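Local coordinates for protein glucanase (Clostridium thermocellum, PDB 5GXX) that probably hydrolyses internal beta-1,4-glucosidic bonds of cellulose as a family 9 endoglucanase of the cellulosome, at residues 71-76 / 155-160; 452-455 / 461-464; 269-274 / 279-284; 179-184 / 191-196. The protein carries 1 engineered substitution. All blocks are in the same frame, centred on the assembly; numbering follows the deposited sequence.

Interaction 1 of 4, residues 71-76 / 155-160; sequences ALYEYG and GSIVLK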
loop_
_atom_site.group_PDB
_atom_site.type_symbol
_atom_site.label_atom_id
_atom_site.label_comp_id
_atom_site.label_asym_id
_atom_site.label_seq_id
_atom_site.Cartn_x
_atom_site.Cartn_y
_atom_site.Cartn_z
ATOM N N ALA A 71 -10.258 16.840 51.301
ATOM C CA ALA A 71 -11.714 16.704 51.400
ATOM C C ALA A 71 -12.118 15.875 52.626
ATOM O O ALA A 71 -13.023 16.256 53.383
ATOM C CB ALA A 71 -12.273 16.109 50.125
ATOM N N LEU A 72 -11.434 14.752 52.821
ATOM C CA LEU A 72 -11.690 13.889 53.964
ATOM C C LEU A 72 -11.296 14.575 55.265
ATOM O O LEU A 72 -12.004 14.425 56.265
ATOM C CB LEU A 72 -10.952 12.553 53.808
ATOM C CG LEU A 72 -11.525 11.555 52.793
ATOM C CD1 LEU A 72 -10.541 10.423 52.487
ATOM C CD2 LEU A 72 -12.877 10.961 53.206
ATOM N N TYR A 73 -10.188 15.321 55.259
ATOM C CA TYR A 73 -9.684 16.006 56.448
ATOM C C TYR A 73 -10.677 17.038 56.970
ATOM O O TYR A 73 -10.862 17.171 58.177
ATOM C CB TYR A 73 -8.315 16.642 56.160
ATOM C CG TYR A 73 -7.663 17.355 57.322
ATOM C CD1 TYR A 73 -6.875 16.664 58.252
ATOM C CD2 TYR A 73 -7.789 18.730 57.472
ATOM C CE1 TYR A 73 -6.267 17.329 59.314
ATOM C CE2 TYR A 73 -7.181 19.401 58.519
ATOM C CZ TYR A 73 -6.424 18.692 59.445
ATOM O OH TYR A 73 -5.835 19.391 60.480
ATOM N N GLU A 74 -11.347 17.735 56.058
ATOM C CA GLU A 74 -12.304 18.773 56.457
ATOM C C GLU A 74 -13.694 18.235 56.743
ATOM O O GLU A 74 -14.350 18.682 57.687
ATOM C CB GLU A 74 -12.439 19.820 55.347
ATOM C CG GLU A 74 -11.135 20.544 55.046
ATOM C CD GLU A 74 -10.629 21.376 56.199
ATOM O OE1 GLU A 74 -11.414 21.721 57.119
ATOM O OE2 GLU A 74 -9.430 21.722 56.186
ATOM N N TYR A 75 -14.142 17.303 55.909
ATOM C CA TYR A 75 -15.561 16.992 55.810
ATOM C C TYR A 75 -15.852 15.492 55.922
ATOM O O TYR A 75 -17.004 15.075 55.823
ATOM C CB TYR A 75 -16.173 17.675 54.555
ATOM C CG TYR A 75 -15.989 19.198 54.542
ATOM C CD1 TYR A 75 -16.370 19.973 55.637
ATOM C CD2 TYR A 75 -15.456 19.872 53.429
ATOM C CE1 TYR A 75 -16.196 21.354 55.658
ATOM C CE2 TYR A 75 -15.274 21.267 53.444
ATOM C CZ TYR A 75 -15.650 21.999 54.560
ATOM O OH TYR A 75 -15.498 23.377 54.633
ATOM N N GLY A 76 -14.836 14.661 56.161
ATOM C CA GLY A 76 -15.040 13.210 56.204
ATOM C C GLY A 76 -16.093 12.739 57.196
ATOM O O GLY A 76 -16.895 11.851 56.896
ATOM N N GLY A 155 -2.876 12.078 53.536
ATOM C CA GLY A 155 -3.403 10.715 53.513
ATOM C C GLY A 155 -3.162 9.955 54.806
ATOM O O GLY A 155 -4.029 9.210 55.271
ATOM N N SER A 156 -1.974 10.164 55.369
ATOM C CA SER A 156 -1.590 9.502 56.620
ATOM C C SER A 156 -2.514 9.919 57.763
ATOM O O SER A 156 -2.812 9.106 58.634
ATOM C CB SER A 156 -0.124 9.789 56.958
ATOM O OG SER A 156 0.069 11.026 57.633
ATOM N N ILE A 157 -2.988 11.162 57.755
ATOM C CA ILE A 157 -3.947 11.611 58.770
ATOM C C ILE A 157 -5.314 10.963 58.546
ATOM O O ILE A 157 -5.871 10.299 59.424
ATOM C CB ILE A 157 -4.162 13.143 58.742
ATOM C CG1 ILE A 157 -2.823 13.869 58.880
ATOM C CG2 ILE A 157 -5.203 13.607 59.772
ATOM C CD1 ILE A 157 -2.919 15.384 58.721
ATOM N N VAL A 158 -5.864 11.171 57.355
ATOM C CA VAL A 158 -7.253 10.800 57.136
ATOM C C VAL A 158 -7.460 9.292 57.033
ATOM O O VAL A 158 -8.572 8.808 57.277
ATOM C CB VAL A 158 -7.886 11.590 55.955
ATOM C CG1 VAL A 158 -7.638 13.067 56.134
ATOM C CG2 VAL A 158 -7.362 11.140 54.594
ATOM N N LEU A 159 -6.398 8.563 56.683
ATOM C CA LEU A 159 -6.434 7.103 56.611
ATOM C C LEU A 159 -5.640 6.419 57.733
ATOM O O LEU A 159 -5.474 5.196 57.717
ATOM C CB LEU A 159 -5.958 6.606 55.238
ATOM C CG LEU A 159 -6.692 7.156 54.005
ATOM C CD1 LEU A 159 -6.097 6.631 52.708
ATOM C CD2 LEU A 159 -8.178 6.810 54.085
ATOM N N LYS A 160 -5.187 7.212 58.706
ATOM C CA LYS A 160 -4.586 6.692 59.938
ATOM C C LYS A 160 -3.529 5.651 59.585
ATOM O O LYS A 160 -3.549 4.499 60.036
ATOM C CB LYS A 160 -5.658 6.099 60.857
ATOM C CG LYS A 160 -6.667 7.107 61.380
ATOM C CD LYS A 160 -7.500 6.467 62.482
ATOM C CE LYS A 160 -8.582 7.401 63.011
ATOM N NZ LYS A 160 -8.021 8.702 63.467
#
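Val158 sets its two methyl groups against helix 58-75 at different points, one toward Leu72 and the other toward Tyr73. Its CG1 lies 3.5 Å from the backbone N of Tyr73 and 3.6 Å from Tyr73 CB, pressed against the helix backbone itself. The second methyl, CG2, meets Leu72 CD1 at 3.9 Å, and the Leu72 and Val158 side chains cross at about a right angle. Tyr73 turns its ring away from its own N-H, with CG anti to the backbone N (chi1 -179°), and this carries one ring edge to Ile157. The meeting is edge-on: Ile157 CG2 sits near the ring plane, 3.8 Å from Tyr73 CD1, while Ile157 CD1 approaches Tyr73 CE1 at 3.9 Å. Outside the two segments, Leu72 also packs on Leu88 and Leu92 of helix 85-101, and Trp207 meets the Tyr73 ring edge-to-face. Ile157 and Val158 are in the last turn of helix 142-158, which a Schellman motif ends, with Lys160 as its C-prime residue of positive phi. Two helices of the family 9 catalytic domain are thus joined through apolar side chains, with one methyl against the helix backbone; the contact probably rests on shape and partial burial of apolar surface, without hydrogen bonds or salt bridges between the segments.

Interaction 2 of 4, residues 452-455 / 461-464; sequences AINQ and TEIK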
loop_
_atom_site.group_PDB
_atom_site.type_symbol
_atom_site.label_atom_id
_atom_site.label_comp_id
_atom_site.label_asym_id
_atom_site.label_seq_id
_atom_site.Cartn_x
_atom_site.Cartn_y
_atom_site.Cartn_z
ATOM N N ALA A 452 -18.684 -11.918 3.278
ATOM C CA ALA A 452 -19.287 -11.611 1.991
ATOM C C ALA A 452 -18.959 -12.759 1.050
ATOM O O ALA A 452 -17.949 -13.461 1.204
ATOM C CB ALA A 452 -18.765 -10.293 1.427
ATOM N N ILE A 453 -19.852 -12.957 0.085
ATOM C CA ILE A 453 -19.551 -13.839 -1.036
ATOM C C ILE A 453 -18.524 -13.112 -1.895
ATOM O O ILE A 453 -18.801 -12.045 -2.457
ATOM C CB ILE A 453 -20.807 -14.174 -1.845
ATOM C CG1 ILE A 453 -21.820 -14.883 -0.950
ATOM C CG2 ILE A 453 -20.430 -15.031 -3.051
ATOM C CD1 ILE A 453 -23.262 -14.720 -1.406
ATOM N N ASN A 454 -17.313 -13.658 -1.947
ATOM C CA ASN A 454 -16.250 -13.030 -2.718
ATOM C C ASN A 454 -16.346 -13.426 -4.195
ATOM O O ASN A 454 -16.027 -12.640 -5.090
ATOM C CB ASN A 454 -14.884 -13.359 -2.117
ATOM C CG ASN A 454 -13.818 -12.352 -2.505
ATOM O OD1 ASN A 454 -13.943 -11.158 -2.236
ATOM N ND2 ASN A 454 -12.764 -12.834 -3.144
ATOM N N GLN A 455 -16.798 -14.652 -4.431
ATOM C CA GLN A 455 -17.074 -15.151 -5.773
ATOM C C GLN A 455 -17.910 -16.411 -5.629
ATOM O O GLN A 455 -17.621 -17.270 -4.794
ATOM C CB GLN A 455 -15.781 -15.498 -6.513
ATOM C CG GLN A 455 -15.972 -15.678 -8.015
ATOM C CD GLN A 455 -14.686 -16.037 -8.744
ATOM O OE1 GLN A 455 -13.582 -15.829 -8.231
ATOM N NE2 GLN A 455 -14.825 -16.573 -9.953
ATOM N N THR A 461 -17.708 -22.029 -3.716
ATOM C CA THR A 461 -18.037 -20.819 -2.962
ATOM C C THR A 461 -16.731 -20.197 -2.481
ATOM O O THR A 461 -15.896 -20.909 -1.943
ATOM C CB THR A 461 -18.887 -21.174 -1.727
ATOM O OG1 THR A 461 -20.181 -21.613 -2.153
ATOM C CG2 THR A 461 -19.086 -19.961 -0.819
ATOM N N GLU A 462 -16.559 -18.887 -2.650
ATOM C CA GLU A 462 -15.391 -18.221 -2.098
ATOM C C GLU A 462 -15.876 -17.121 -1.163
ATOM O O GLU A 462 -16.675 -16.266 -1.558
ATOM C CB GLU A 462 -14.514 -17.638 -3.205
ATOM C CG GLU A 462 -13.218 -17.059 -2.692
ATOM C CD GLU A 462 -12.329 -16.605 -3.827
ATOM O OE1 GLU A 462 -11.574 -17.442 -4.375
ATOM O OE2 GLU A 462 -12.408 -15.409 -4.171
ATOM N N ILE A 463 -15.357 -17.161 0.059
ATOM C CA ILE A 463 -15.796 -16.265 1.132
ATOM C C ILE A 463 -14.672 -15.293 1.491
ATOM O O ILE A 463 -13.519 -15.702 1.609
ATOM C CB ILE A 463 -16.166 -17.083 2.397
ATOM C CG1 ILE A 463 -17.317 -18.072 2.152
ATOM C CG2 ILE A 463 -16.531 -16.164 3.563
ATOM C CD1 ILE A 463 -18.582 -17.444 1.625
ATOM N N LYS A 464 -15.016 -14.017 1.646
ATOM C CA LYS A 464 -14.148 -13.066 2.329
ATOM C C LYS A 464 -14.676 -12.946 3.760
ATOM O O LYS A 464 -15.851 -12.626 3.978
ATOM C CB LYS A 464 -14.137 -11.710 1.613
ATOM C CG LYS A 464 -13.382 -10.626 2.350
ATOM C CD LYS A 464 -13.546 -9.306 1.626
ATOM C CE LYS A 464 -12.946 -8.140 2.389
ATOM N NZ LYS A 464 -12.964 -6.905 1.551
#
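Asn454 and Glu462 lie side by side across the hairpin, pointing the same way, and are joined through both backbone and side chain. The carbonyl O of Glu462 accepts two N-H groups from the same face of its plane: Asn454 N at 2.7 Å and, more distantly, Gln455 N at 3.3 Å. Two consecutive residues therefore face one, which defines a classic beta bulge and shifts the register by a residue. Return bonding comes from Glu462 N, which donates to Gln455 O at 2.9 Å. On the other side of the bulge, Ala452 and Lys464 form a regular hydrogen-bonded antiparallel pair, with Ala452 N to Lys464 O and Lys464 N to Ala452 O both 3.0 Å.

The Glu462 carboxylate divides its oxygens between partners. OE2 takes a nearly straight bond from Asn454 ND2 (2.8 Å, 163° at the hydrogen), received on its anti side; the amide and carboxylate planes are only 30° apart. Asn454 CG stands anti to the backbone N (chi1 -158°), bringing the amide alongside the extended Glu462 chain. OE1 pairs with Arg555 in a salt bridge, which probably favours the ionised form of this buried acid. Thr461 OG1 bonds to Trp565 NE1.

Both strands belong to the cellulose-binding-domain family region: strand 460-469 pairs on its far edge with strand 549-557, strand 447-456 pairs with strand 581-583, and Ile463, on the face shared with Ile453, packs against Tyr485 of strand 481-488.

Interaction 3 of 4, residues 269-274 / 279-284; sequences AQMHLD and QGYNGK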
loop_
_atom_site.group_PDB
_atom_site.type_symbol
_atom_site.label_atom_id
_atom_site.label_comp_id
_atom_site.label_asym_id
_atom_site.label_seq_id
_atom_site.Cartn_x
_atom_site.Cartn_y
_atom_site.Cartn_z
ATOM N N ALA A 269 -5.424 35.352 52.354
ATOM C CA ALA A 269 -6.600 34.556 52.003
ATOM C C ALA A 269 -7.721 35.480 51.542
ATOM O O ALA A 269 -8.399 35.158 50.572
ATOM C CB ALA A 269 -7.060 33.709 53.192
ATOM N N GLN A 270 -7.922 36.609 52.224
ATOM C CA GLN A 270 -9.006 37.528 51.881
ATOM C C GLN A 270 -8.737 38.273 50.570
ATOM O O GLN A 270 -9.657 38.483 49.775
ATOM C CB GLN A 270 -9.323 38.483 53.044
ATOM C CG GLN A 270 -9.927 37.762 54.233
ATOM C CD GLN A 270 -9.959 38.581 55.505
ATOM O OE1 GLN A 270 -9.980 39.817 55.472
ATOM N NE2 GLN A 270 -9.968 37.894 56.641
ATOM N N MET A 271 -7.480 38.624 50.319
ATOM C CA MET A 271 -7.103 39.267 49.057
ATOM C C MET A 271 -7.332 38.306 47.875
ATOM O O MET A 271 -7.980 38.647 46.860
ATOM C CB MET A 271 -5.634 39.708 49.117
ATOM C CG MET A 271 -5.132 40.392 47.852
ATOM S SD MET A 271 -3.403 40.902 48.016
ATOM C CE MET A 271 -3.328 41.443 49.724
ATOM N N HIS A 272 -6.847 37.080 48.036
ATOM C CA HIS A 272 -6.970 36.037 47.021
ATOM C C HIS A 272 -8.441 35.707 46.743
ATOM O O HIS A 272 -8.903 35.723 45.582
ATOM C CB HIS A 272 -6.209 34.785 47.489
ATOM C CG HIS A 272 -6.534 33.533 46.729
ATOM N ND1 HIS A 272 -6.165 33.328 45.415
ATOM C CD2 HIS A 272 -7.215 32.418 47.100
ATOM C CE1 HIS A 272 -6.636 32.161 45.003
ATOM N NE2 HIS A 272 -7.256 31.577 46.010
ATOM N N LEU A 273 -9.194 35.442 47.807
ATOM C CA LEU A 273 -10.599 35.094 47.601
ATOM C C LEU A 273 -11.413 36.278 47.085
ATOM O O LEU A 273 -12.282 36.107 46.223
ATOM C CB LEU A 273 -11.244 34.458 48.838
ATOM C CG LEU A 273 -10.709 33.070 49.184
ATOM C CD1 LEU A 273 -11.167 32.644 50.577
ATOM C CD2 LEU A 273 -11.010 32.012 48.126
ATOM N N ASP A 274 -11.114 37.482 47.578
ATOM C CA ASP A 274 -11.840 38.655 47.088
ATOM C C ASP A 274 -11.650 38.790 45.577
ATOM O O ASP A 274 -12.584 39.127 44.862
ATOM C CB ASP A 274 -11.363 39.930 47.789
ATOM C CG ASP A 274 -11.948 40.094 49.190
ATOM O OD1 ASP A 274 -12.717 39.220 49.658
ATOM O OD2 ASP A 274 -11.654 41.147 49.784
ATOM N N GLN A 279 -17.293 40.943 43.644
ATOM C CA GLN A 279 -16.946 42.306 44.049
ATOM C C GLN A 279 -15.470 42.649 43.798
ATOM O O GLN A 279 -15.122 43.830 43.764
ATOM C CB GLN A 279 -17.320 42.541 45.514
ATOM C CG GLN A 279 -18.837 42.567 45.789
ATOM C CD GLN A 279 -19.597 43.765 45.268
ATOM O OE1 GLN A 279 -19.053 44.841 45.034
ATOM N NE2 GLN A 279 -20.911 43.590 45.130
ATOM N N GLY A 280 -14.636 41.628 43.626
ATOM C CA GLY A 280 -13.238 41.815 43.288
ATOM C C GLY A 280 -12.437 42.309 44.474
ATOM O O GLY A 280 -12.918 42.343 45.611
ATOM N N TYR A 281 -11.203 42.702 44.184
ATOM C CA TYR A 281 -10.273 43.176 45.196
ATOM C C TYR A 281 -9.718 44.483 44.661
ATOM O O TYR A 281 -8.857 44.484 43.772
ATOM C CB TYR A 281 -9.124 42.184 45.364
ATOM C CG TYR A 281 -8.082 42.698 46.335
ATOM C CD1 TYR A 281 -8.378 42.825 47.691
ATOM C CD2 TYR A 281 -6.829 43.081 45.883
ATOM C CE1 TYR A 281 -7.446 43.335 48.584
ATOM C CE2 TYR A 281 -5.881 43.580 46.762
ATOM C CZ TYR A 281 -6.195 43.689 48.106
ATOM O OH TYR A 281 -5.232 44.195 48.962
ATOM N N ASN A 282 -10.249 45.575 45.201
ATOM C CA ASN A 282 -9.815 46.928 44.895
ATOM C C ASN A 282 -9.668 47.197 43.411
ATOM O O ASN A 282 -8.656 47.737 42.940
ATOM C CB ASN A 282 -8.491 47.195 45.601
ATOM C CG ASN A 282 -8.629 47.253 47.112
ATOM O OD1 ASN A 282 -9.704 47.539 47.648
ATOM N ND2 ASN A 282 -7.519 47.017 47.801
ATOM N N GLY A 283 -10.696 46.783 42.681
ATOM C CA GLY A 283 -10.747 47.040 41.251
ATOM C C GLY A 283 -10.143 45.963 40.369
ATOM O O GLY A 283 -10.143 46.161 39.158
ATOM N N LYS A 284 -9.628 44.885 40.956
ATOM C CA LYS A 284 -9.022 43.773 40.225
ATOM C C LYS A 284 -9.869 42.527 40.460
ATOM O O LYS A 284 -10.375 42.324 41.557
ATOM C CB LYS A 284 -7.596 43.510 40.702
ATOM C CG LYS A 284 -6.676 44.721 40.513
ATOM C CD LYS A 284 -6.603 45.105 39.031
ATOM C CE LYS A 284 -5.552 46.169 38.685
ATOM N NZ LYS A 284 -5.465 46.268 37.182
#
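Tyr281 lays one face of its ring over the side chain of Met271, and these two residues with Asp274 bury most of the surface in the contact. The methionine CG is the atom over the face, 3.5 Å from the ring centroid and only 15° off the normal, a close CH-pi contact. Both Met271 CG and SD follow extended torsions (chi1 180°, chi2 179°), which run the chain across the ring toward the phenol end. A bend at chi3 then brings CE to 3.4 Å from Tyr281 OH. The sulfur lies obliquely, 4.5 Å from the centroid, completing a Met-aromatic contact. On the opposite face of the ring, offset toward its rim, lies the ND2 group of Asn282.

The aromatic ring is presented by a type I' beta turn from Tyr281 to Lys284, closed by backbone bonds in both directions between these two residues. This turn belongs to the loop that follows helix 263-276 in the family 9 catalytic domain, and folds back onto the last turns of the helix it has just left.

Asp274 contributes carbon rather than charge to the contact: its CB is 4.0 Å from Tyr281 CB and 3.6 Å from Gly280 O. Its carboxylate is engaged elsewhere, with OD1 bonded to Tyr328 OH and paired with Lys327 on helix 322-340. The backbone O of Asp274 comes to 3.2 Å from Gly280 CA, a close approach at a glycine with positive phi, and accepts a hydrogen bond from Thr277 OG1.

Interaction 4 of 4, residues 179-184 / 191-196; sequences RSDSTY and YSSHSG. With CA (calcium ion), chain C.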
loop_
_atom_site.group_PDB
_atom_site.type_symbol
_atom_site.label_atom_id
_atom_site.label_comp_id
_atom_site.label_asym_id
_atom_site.label_seq_id
_atom_site.Cartn_x
_atom_site.Cartn_y
_atom_site.Cartn_z
ATOM N N ARG A 179 16.030 20.951 46.267
ATOM C CA ARG A 179 15.732 22.330 45.875
ATOM C C ARG A 179 15.988 22.637 44.403
ATOM O O ARG A 179 16.632 23.624 44.042
ATOM C CB ARG A 179 16.372 23.354 46.812
ATOM C CG ARG A 179 15.677 23.322 48.152
ATOM C CD ARG A 179 16.276 24.227 49.196
ATOM N NE ARG A 179 15.596 24.018 50.471
ATOM C CZ ARG A 179 15.651 24.867 51.490
ATOM N NH1 ARG A 179 16.352 25.988 51.377
ATOM N NH2 ARG A 179 15.002 24.607 52.617
ATOM N N SER A 180 15.450 21.772 43.552
ATOM C CA SER A 180 15.571 21.944 42.107
ATOM C C SER A 180 14.508 21.146 41.360
ATOM O O SER A 180 14.189 20.019 41.744
ATOM C CB SER A 180 16.962 21.501 41.642
ATOM O OG SER A 180 17.139 21.761 40.263
ATOM N N ASP A 181 14.008 21.740 40.281
ATOM C CA ASP A 181 13.156 21.028 39.338
ATOM C C ASP A 181 13.921 20.530 38.117
ATOM O O ASP A 181 13.314 20.083 37.151
ATOM C CB ASP A 181 12.009 21.936 38.888
ATOM C CG ASP A 181 10.895 22.011 39.906
ATOM O OD1 ASP A 181 10.647 21.018 40.628
ATOM O OD2 ASP A 181 10.269 23.088 39.979
ATOM N N SER A 182 15.251 20.588 38.157
ATOM C CA SER A 182 16.053 20.290 36.963
ATOM C C SER A 182 15.909 18.850 36.459
ATOM O O SER A 182 15.999 18.584 35.260
ATOM C CB SER A 182 17.526 20.671 37.177
ATOM O OG SER A 182 18.181 19.758 38.043
ATOM N N THR A 183 15.625 17.919 37.365
ATOM C CA THR A 183 15.417 16.531 36.962
ATOM C C THR A 183 13.968 16.192 36.627
ATOM O O THR A 183 13.651 15.026 36.408
ATOM C CB THR A 183 15.941 15.526 38.005
ATOM O OG1 THR A 183 15.157 15.585 39.202
ATOM C CG2 THR A 183 17.391 15.844 38.323
ATOM N N TYR A 184 13.115 17.213 36.626
ATOM C CA TYR A 184 11.723 17.064 36.237
ATOM C C TYR A 184 11.567 17.564 34.803
ATOM O O TYR A 184 11.434 18.766 34.565
ATOM C CB TYR A 184 10.834 17.809 37.238
ATOM C CG TYR A 184 9.340 17.753 36.967
ATOM C CD1 TYR A 184 8.640 16.558 37.094
ATOM C CD2 TYR A 184 8.623 18.909 36.633
ATOM C CE1 TYR A 184 7.264 16.505 36.847
ATOM C CE2 TYR A 184 7.245 18.870 36.392
ATOM C CZ TYR A 184 6.574 17.660 36.500
ATOM O OH TYR A 184 5.220 17.604 36.266
ATOM N N TYR A 191 2.738 18.910 31.981
ATOM C CA TYR A 191 2.680 19.415 33.352
ATOM C C TYR A 191 4.028 20.039 33.764
ATOM O O TYR A 191 4.634 19.648 34.761
ATOM C CB TYR A 191 2.247 18.295 34.310
ATOM C CG TYR A 191 0.791 17.910 34.098
ATOM C CD1 TYR A 191 -0.235 18.698 34.612
ATOM C CD2 TYR A 191 0.438 16.782 33.363
ATOM C CE1 TYR A 191 -1.574 18.378 34.399
ATOM C CE2 TYR A 191 -0.911 16.449 33.147
ATOM C CZ TYR A 191 -1.902 17.245 33.682
ATOM O OH TYR A 191 -3.231 16.933 33.493
ATOM N N SER A 192 4.488 21.015 32.984
ATOM C CA SER A 192 5.699 21.760 33.319
ATOM C C SER A 192 5.565 22.438 34.683
ATOM O O SER A 192 4.457 22.864 35.041
ATOM C CB SER A 192 5.982 22.809 32.234
ATOM O OG SER A 192 6.509 22.201 31.061
ATOM N N SER A 193 6.661 22.522 35.439
ATOM C CA SER A 193 6.660 23.278 36.687
ATOM C C SER A 193 6.737 24.764 36.337
ATOM O O SER A 193 7.775 25.262 35.903
ATOM C CB SER A 193 7.821 22.848 37.606
ATOM O OG SER A 193 7.822 23.579 38.823
ATOM N N HIS A 194 5.621 25.471 36.472
ATOM C CA HIS A 194 5.555 26.885 36.092
ATOM C C HIS A 194 5.943 27.812 37.236
ATOM O O HIS A 194 6.684 28.775 37.053
ATOM C CB HIS A 194 4.140 27.245 35.625
ATOM C CG HIS A 194 3.674 26.419 34.469
ATOM N ND1 HIS A 194 4.211 26.542 33.205
ATOM C CD2 HIS A 194 2.767 25.417 34.397
ATOM C CE1 HIS A 194 3.634 25.667 32.400
ATOM N NE2 HIS A 194 2.765 24.963 33.100
ATOM N N SER A 195 5.407 27.529 38.413
ATOM C CA SER A 195 5.550 28.411 39.562
ATOM C C SER A 195 6.858 28.148 40.307
ATOM O O SER A 195 7.212 28.892 41.207
ATOM C CB SER A 195 4.372 28.231 40.525
ATOM O OG SER A 195 4.211 26.863 40.857
ATOM N N GLY A 196 7.565 27.077 39.961
ATOM C CA GLY A 196 8.705 26.646 40.754
ATOM C C GLY A 196 8.276 25.675 41.838
ATOM O O GLY A 196 7.143 25.172 41.842
HETATM CA CA CA C . 4.873 24.770 42.093
HETATM O O HOH W 1 5.369 23.968 40.032
#
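The Tyr184 ring meets the 191-196 segment at its edge, with the backbone from Tyr191 to Ser193 running past it near the ring plane. Ser193 N lies in that plane, 3.8 Å from Tyr184 CE2. With CG anti to the backbone N (chi1 180°), the ring reaches across the loop, and its hydroxyl donates to Tyr191 O at 2.6 Å. The Tyr191 ring heads elsewhere, and its OH is hydrogen-bonded to Asp50 OD2. The His194 ring has Ser192 O over one face, offset toward the rim.

A second link is made by Asp181. Ser193 OG donates to Asp181 OD2 at 2.8 Å, approaching from well above the carboxylate plane, 54° out of it. The same Ser193 oxygen accepts from a water at 2.8 Å, so the hydroxyl is held between an acceptor and a donor. That water is itself a calcium ligand, 2.3 Å from the ion, making Ser193 a second-shell residue and Asp181 its anchor one step further out.

Ser195 OG and Gly196 O bind the calcium directly, at 2.5 Å and 2.3 Å, and Asp199, Glu200 and Asp246 complete the protein ligands. What results is a calcium site of the family 9 catalytic domain at the junction of this loop with helix 198-212, which brings Asp199 and Glu200; water and Ser193 tie it to Asp181, earlier in the same connection between helices 162-178 and 198-212.

In the fold
Interactions 1, 3 and 4 all lie in the family 9 catalytic region, with centres 28 to 30 Å apart; none touches another, the nearest atoms of interactions 1 and 3 being about 11 Å apart and those of 3 and 4 about 13 Å. Interaction 4 supplies two of the five protein residues that bind one calcium ion, and its Tyr191 side chain comes within about 3 Å of a bound Tris molecule, which may mark a pocket. Helix 58-75 carries Leu72 and Tyr73 of interaction 1 and touches Tyr184 and Tyr191 of interaction 4. Interaction 2 stands apart in the cellulose-binding region, its centre about 61 Å from that of interaction 4, the Thr461 side chain about 8 Å from a second calcium.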